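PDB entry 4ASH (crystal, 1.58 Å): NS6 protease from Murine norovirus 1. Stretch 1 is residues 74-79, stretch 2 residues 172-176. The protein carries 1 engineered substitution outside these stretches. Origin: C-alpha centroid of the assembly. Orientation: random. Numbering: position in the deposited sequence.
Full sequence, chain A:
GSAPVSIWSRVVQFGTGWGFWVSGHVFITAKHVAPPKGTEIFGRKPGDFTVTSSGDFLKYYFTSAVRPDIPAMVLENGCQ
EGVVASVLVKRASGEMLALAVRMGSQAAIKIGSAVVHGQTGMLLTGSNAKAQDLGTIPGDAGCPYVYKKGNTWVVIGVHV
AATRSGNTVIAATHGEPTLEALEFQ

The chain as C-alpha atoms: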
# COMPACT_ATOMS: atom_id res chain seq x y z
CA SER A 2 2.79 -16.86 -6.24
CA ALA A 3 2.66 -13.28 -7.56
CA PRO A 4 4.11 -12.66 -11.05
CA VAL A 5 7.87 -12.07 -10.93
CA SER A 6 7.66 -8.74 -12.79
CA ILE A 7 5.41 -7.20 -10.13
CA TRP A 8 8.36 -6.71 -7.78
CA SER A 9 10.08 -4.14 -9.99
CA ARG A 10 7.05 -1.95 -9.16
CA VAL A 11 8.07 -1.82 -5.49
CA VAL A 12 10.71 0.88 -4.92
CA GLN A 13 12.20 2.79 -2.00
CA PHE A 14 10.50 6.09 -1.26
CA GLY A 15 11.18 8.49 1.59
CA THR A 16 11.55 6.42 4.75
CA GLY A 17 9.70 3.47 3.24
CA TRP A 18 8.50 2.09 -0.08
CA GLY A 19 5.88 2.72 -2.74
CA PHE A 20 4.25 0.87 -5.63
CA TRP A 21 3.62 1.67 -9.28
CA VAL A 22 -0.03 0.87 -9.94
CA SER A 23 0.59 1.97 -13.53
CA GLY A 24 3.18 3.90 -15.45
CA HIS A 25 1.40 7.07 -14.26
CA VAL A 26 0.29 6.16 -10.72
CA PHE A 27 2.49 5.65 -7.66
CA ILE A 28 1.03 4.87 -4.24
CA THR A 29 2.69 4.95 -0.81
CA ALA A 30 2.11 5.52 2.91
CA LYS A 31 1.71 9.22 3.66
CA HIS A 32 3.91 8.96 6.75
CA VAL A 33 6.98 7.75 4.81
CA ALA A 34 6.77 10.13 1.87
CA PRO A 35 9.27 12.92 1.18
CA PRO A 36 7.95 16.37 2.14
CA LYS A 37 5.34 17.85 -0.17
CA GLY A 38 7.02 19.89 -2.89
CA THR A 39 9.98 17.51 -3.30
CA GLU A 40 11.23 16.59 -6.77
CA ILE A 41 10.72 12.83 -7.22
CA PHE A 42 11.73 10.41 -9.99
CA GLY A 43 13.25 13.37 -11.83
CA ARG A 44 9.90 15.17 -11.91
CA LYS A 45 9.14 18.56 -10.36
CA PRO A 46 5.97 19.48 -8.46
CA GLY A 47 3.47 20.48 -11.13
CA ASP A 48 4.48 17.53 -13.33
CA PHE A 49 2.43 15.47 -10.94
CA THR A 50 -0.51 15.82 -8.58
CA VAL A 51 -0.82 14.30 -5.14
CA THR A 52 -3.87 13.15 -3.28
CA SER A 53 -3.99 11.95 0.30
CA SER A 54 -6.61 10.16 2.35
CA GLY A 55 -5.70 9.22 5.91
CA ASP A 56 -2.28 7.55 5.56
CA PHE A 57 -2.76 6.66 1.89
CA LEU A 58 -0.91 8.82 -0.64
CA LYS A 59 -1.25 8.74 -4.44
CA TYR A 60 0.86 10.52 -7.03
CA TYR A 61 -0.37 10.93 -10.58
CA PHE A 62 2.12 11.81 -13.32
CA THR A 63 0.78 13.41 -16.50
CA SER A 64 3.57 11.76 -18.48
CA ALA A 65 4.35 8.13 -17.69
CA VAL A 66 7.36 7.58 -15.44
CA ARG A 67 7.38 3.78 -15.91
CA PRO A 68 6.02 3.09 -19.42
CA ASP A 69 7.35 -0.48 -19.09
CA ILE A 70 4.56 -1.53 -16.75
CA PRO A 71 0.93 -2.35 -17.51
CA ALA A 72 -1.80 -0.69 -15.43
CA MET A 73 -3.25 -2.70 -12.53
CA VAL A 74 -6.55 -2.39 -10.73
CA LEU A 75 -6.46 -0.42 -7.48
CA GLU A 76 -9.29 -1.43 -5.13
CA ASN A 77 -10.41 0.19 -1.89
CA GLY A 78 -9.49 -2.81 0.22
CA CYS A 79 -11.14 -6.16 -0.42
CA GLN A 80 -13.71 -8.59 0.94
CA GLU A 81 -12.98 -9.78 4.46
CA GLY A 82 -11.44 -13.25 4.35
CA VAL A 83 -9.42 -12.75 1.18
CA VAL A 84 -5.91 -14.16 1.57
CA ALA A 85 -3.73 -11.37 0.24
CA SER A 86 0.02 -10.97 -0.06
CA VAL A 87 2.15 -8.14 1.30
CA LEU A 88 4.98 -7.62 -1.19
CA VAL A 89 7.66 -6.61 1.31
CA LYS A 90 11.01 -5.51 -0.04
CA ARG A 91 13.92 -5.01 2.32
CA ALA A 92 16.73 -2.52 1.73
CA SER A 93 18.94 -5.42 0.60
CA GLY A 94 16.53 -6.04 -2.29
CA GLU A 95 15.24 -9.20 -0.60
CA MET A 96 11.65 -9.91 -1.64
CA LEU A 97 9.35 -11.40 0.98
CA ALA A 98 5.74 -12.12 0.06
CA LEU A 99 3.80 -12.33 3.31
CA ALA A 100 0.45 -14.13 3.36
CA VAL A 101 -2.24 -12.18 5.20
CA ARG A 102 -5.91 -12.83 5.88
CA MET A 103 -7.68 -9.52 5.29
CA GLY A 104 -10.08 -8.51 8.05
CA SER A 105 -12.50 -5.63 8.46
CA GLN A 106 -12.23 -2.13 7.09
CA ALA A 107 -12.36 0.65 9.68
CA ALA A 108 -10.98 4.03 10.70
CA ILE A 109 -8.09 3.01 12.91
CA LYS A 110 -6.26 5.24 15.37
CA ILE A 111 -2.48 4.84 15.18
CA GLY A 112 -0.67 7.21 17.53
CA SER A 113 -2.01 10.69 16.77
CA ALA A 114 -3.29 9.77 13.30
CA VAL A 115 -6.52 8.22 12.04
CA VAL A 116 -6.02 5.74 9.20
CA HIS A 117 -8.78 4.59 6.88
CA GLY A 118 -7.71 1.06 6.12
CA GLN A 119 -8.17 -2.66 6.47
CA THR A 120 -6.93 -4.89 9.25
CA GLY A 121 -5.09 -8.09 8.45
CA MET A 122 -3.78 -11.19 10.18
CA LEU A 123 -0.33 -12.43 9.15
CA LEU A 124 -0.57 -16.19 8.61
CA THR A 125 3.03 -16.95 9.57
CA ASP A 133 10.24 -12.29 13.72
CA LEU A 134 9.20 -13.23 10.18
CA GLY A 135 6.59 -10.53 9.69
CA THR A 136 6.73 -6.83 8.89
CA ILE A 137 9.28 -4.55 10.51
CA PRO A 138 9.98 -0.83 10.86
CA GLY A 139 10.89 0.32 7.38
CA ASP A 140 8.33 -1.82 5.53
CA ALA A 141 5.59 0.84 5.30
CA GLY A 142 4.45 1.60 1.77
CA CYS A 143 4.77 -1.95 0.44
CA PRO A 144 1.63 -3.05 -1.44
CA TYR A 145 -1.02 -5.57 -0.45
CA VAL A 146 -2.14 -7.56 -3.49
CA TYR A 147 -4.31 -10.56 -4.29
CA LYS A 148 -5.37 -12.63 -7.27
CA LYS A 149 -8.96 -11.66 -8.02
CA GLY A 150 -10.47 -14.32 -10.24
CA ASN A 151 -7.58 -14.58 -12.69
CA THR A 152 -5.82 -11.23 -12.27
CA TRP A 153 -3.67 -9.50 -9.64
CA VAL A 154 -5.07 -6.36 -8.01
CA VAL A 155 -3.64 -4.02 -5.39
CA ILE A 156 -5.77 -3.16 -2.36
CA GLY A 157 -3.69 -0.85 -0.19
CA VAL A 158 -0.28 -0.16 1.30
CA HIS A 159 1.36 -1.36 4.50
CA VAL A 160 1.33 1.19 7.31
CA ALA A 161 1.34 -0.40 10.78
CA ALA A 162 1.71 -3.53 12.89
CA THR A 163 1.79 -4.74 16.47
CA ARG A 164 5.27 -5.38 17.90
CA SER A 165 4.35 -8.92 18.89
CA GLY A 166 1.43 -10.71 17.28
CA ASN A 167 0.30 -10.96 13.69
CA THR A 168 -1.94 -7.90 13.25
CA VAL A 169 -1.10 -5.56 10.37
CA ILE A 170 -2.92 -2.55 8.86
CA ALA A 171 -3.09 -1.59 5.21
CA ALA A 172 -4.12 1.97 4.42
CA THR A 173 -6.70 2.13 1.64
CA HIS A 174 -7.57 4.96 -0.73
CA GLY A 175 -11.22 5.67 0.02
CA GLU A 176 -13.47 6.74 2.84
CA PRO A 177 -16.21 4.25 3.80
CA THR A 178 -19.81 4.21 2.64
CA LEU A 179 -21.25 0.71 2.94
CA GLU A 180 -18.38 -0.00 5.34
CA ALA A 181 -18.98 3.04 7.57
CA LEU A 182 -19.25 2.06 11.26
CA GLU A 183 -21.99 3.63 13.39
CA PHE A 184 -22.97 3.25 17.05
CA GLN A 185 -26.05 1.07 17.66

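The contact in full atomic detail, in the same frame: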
# COMPACT_ATOMS: atom_id res chain seq x y z
N VAL A 74 -5.39 -2.87 -11.46
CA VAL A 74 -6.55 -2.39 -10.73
C VAL A 74 -6.15 -2.00 -9.31
O VAL A 74 -5.47 -2.77 -8.62
CB VAL A 74 -7.61 -3.49 -10.65
CG1 VAL A 74 -8.71 -3.11 -9.69
CG2 VAL A 74 -8.19 -3.77 -12.03
N LEU A 75 -6.56 -0.81 -8.89
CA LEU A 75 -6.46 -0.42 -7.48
C LEU A 75 -7.86 -0.47 -6.87
O LEU A 75 -8.76 0.25 -7.31
CB LEU A 75 -5.88 0.99 -7.35
CG LEU A 75 -5.92 1.65 -5.97
CD1 LEU A 75 -5.09 0.87 -4.97
CD2 LEU A 75 -5.42 3.09 -6.07
N GLU A 76 -8.03 -1.33 -5.87
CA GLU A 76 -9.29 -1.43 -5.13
C GLU A 76 -9.20 -0.73 -3.79
O GLU A 76 -8.12 -0.51 -3.27
CB GLU A 76 -9.66 -2.90 -4.93
CG GLU A 76 -10.31 -3.52 -6.17
CD GLU A 76 -10.78 -4.95 -5.96
OE1 GLU A 76 -10.51 -5.52 -4.87
OE2 GLU A 76 -11.41 -5.51 -6.87
N ASN A 77 -10.35 -0.36 -3.24
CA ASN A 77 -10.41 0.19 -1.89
C ASN A 77 -10.55 -0.97 -0.91
O ASN A 77 -11.67 -1.27 -0.44
CB ASN A 77 -11.64 1.11 -1.77
CG ASN A 77 -11.67 1.85 -0.44
OD1 ASN A 77 -10.62 2.20 0.11
ND2 ASN A 77 -12.86 2.10 0.07
N GLY A 78 -9.44 -1.61 -0.58
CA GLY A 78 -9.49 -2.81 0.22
C GLY A 78 -10.13 -3.96 -0.53
O GLY A 78 -10.27 -3.92 -1.75
N CYS A 79 -10.51 -5.00 0.20
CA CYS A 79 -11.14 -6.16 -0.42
C CYS A 79 -12.13 -6.79 0.55
O CYS A 79 -12.29 -6.32 1.67
CB CYS A 79 -10.08 -7.19 -0.81
SG CYS A 79 -9.18 -7.88 0.61
N ALA A 172 -3.34 0.78 4.72
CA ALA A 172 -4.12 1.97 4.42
C ALA A 172 -4.75 1.78 3.05
O ALA A 172 -4.11 1.24 2.15
CB ALA A 172 -3.25 3.21 4.47
N THR A 173 -6.01 2.19 2.92
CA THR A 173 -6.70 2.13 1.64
C THR A 173 -7.05 3.53 1.16
O THR A 173 -6.96 4.50 1.91
CB THR A 173 -7.97 1.28 1.74
OG1 THR A 173 -8.84 1.84 2.73
CG2 THR A 173 -7.62 -0.15 2.16
N HIS A 174 -7.46 3.65 -0.10
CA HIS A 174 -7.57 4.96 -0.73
C HIS A 174 -8.86 5.74 -0.46
O HIS A 174 -8.89 6.97 -0.57
CB HIS A 174 -7.33 4.86 -2.24
CG HIS A 174 -8.50 4.32 -3.00
ND1 HIS A 174 -9.63 5.08 -3.28
CD2 HIS A 174 -8.71 3.12 -3.57
CE1 HIS A 174 -10.48 4.35 -3.98
NE2 HIS A 174 -9.95 3.15 -4.18
N GLY A 175 -9.92 5.03 -0.11
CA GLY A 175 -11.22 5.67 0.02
C GLY A 175 -11.68 5.89 1.45
O GLY A 175 -11.07 5.40 2.41
N GLU A 176 -12.75 6.67 1.58
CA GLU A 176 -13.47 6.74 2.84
C GLU A 176 -14.77 5.97 2.68
O GLU A 176 -15.39 6.00 1.62
CB GLU A 176 -13.74 8.19 3.25
CG GLU A 176 -12.51 8.89 3.77
CD GLU A 176 -12.82 10.15 4.55
OE1 GLU A 176 -13.26 10.03 5.72
OE2 GLU A 176 -12.63 11.25 3.99
O HOH W 1 -10.90 1.62 -6.22
O HOH W 2 -6.81 1.08 -1.52

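Two segments almost a hundred residues apart in sequence meet here, burying 271 Å² between them, both sides summed. Stretch 1 begins as a weakly bonded strand at about 74-75 and continues as loop; the contact region of stretch 2 is irregular. The closest pair of CA atoms is Asn77 CA and Thr173 CA, 5.5 Å apart, yet no direct backbone-to-backbone hydrogen bond joins the two stretches. Side chains and water make the link instead.

The direct hydrogen bond comes from the amide side chain of Asn77. Its CA-to-CB bond runs sideways to the other stretch, but chi1 in the t well and chi2 of 34° bring the carboxamide across, and the backbone N of Gly175 donates to Asn77 OD1 at 2.9 Å with an N-H...O angle of 149°. Asparagine suits this place because its carbonyl oxygen can stand in for a main-chain acceptor. Asn77 OD1 also lies 3.2 Å from Thr173 OG1. Gly175 keeps the approach open: an ideal CB there would lie 2.9 Å from Asn77 ND2, a clash.

Two waters extend the polar network. Water 1 donates to Leu75 O at 2.8 Å and is hydrogen-bonded to His174 NE2 at 2.7 Å, so the imidazole reaches the strand's backbone through a single solvent molecule. Water 2 donates to Glu76 O, 2.7 Å away, and accepts from His174 N at 3.0 Å, satisfying a carbonyl and an amide that do not meet directly. Histidine, with a polar ring nitrogen on a flat, carbon-rich ring, can serve both this network and the packing.

In that packing, the CA-to-CB bond of His174 points toward stretch 1. Asn77 OD1 lies over one face of the ring, while Glu76 O approaches the edge near the ring plane, 3.7 Å from His174 CD2. The CA-to-CB bond of Leu75 also points toward the partner, and Leu75 CG lies 4.0 Å from His174 CD2, an oblique van der Waals contact. Asn77 CB lies 3.6 Å from His174 NE2.

The methyl of Thr173 packs on the Gly78 backbone, with Thr173 CG2 3.6 Å from Gly78 N. Threonine offers both this methyl and a hydroxyl near the asparagine. Gly78 has a phi of 69°, a value that favours glycine, and Gly78 N makes a weak hydrogen bond to Glu76 O at 3.2 Å within its own stretch. The CA-to-CB bond of Glu76 points away, and its carboxylate oxygens are hydrogen-bonded elsewhere in the structure.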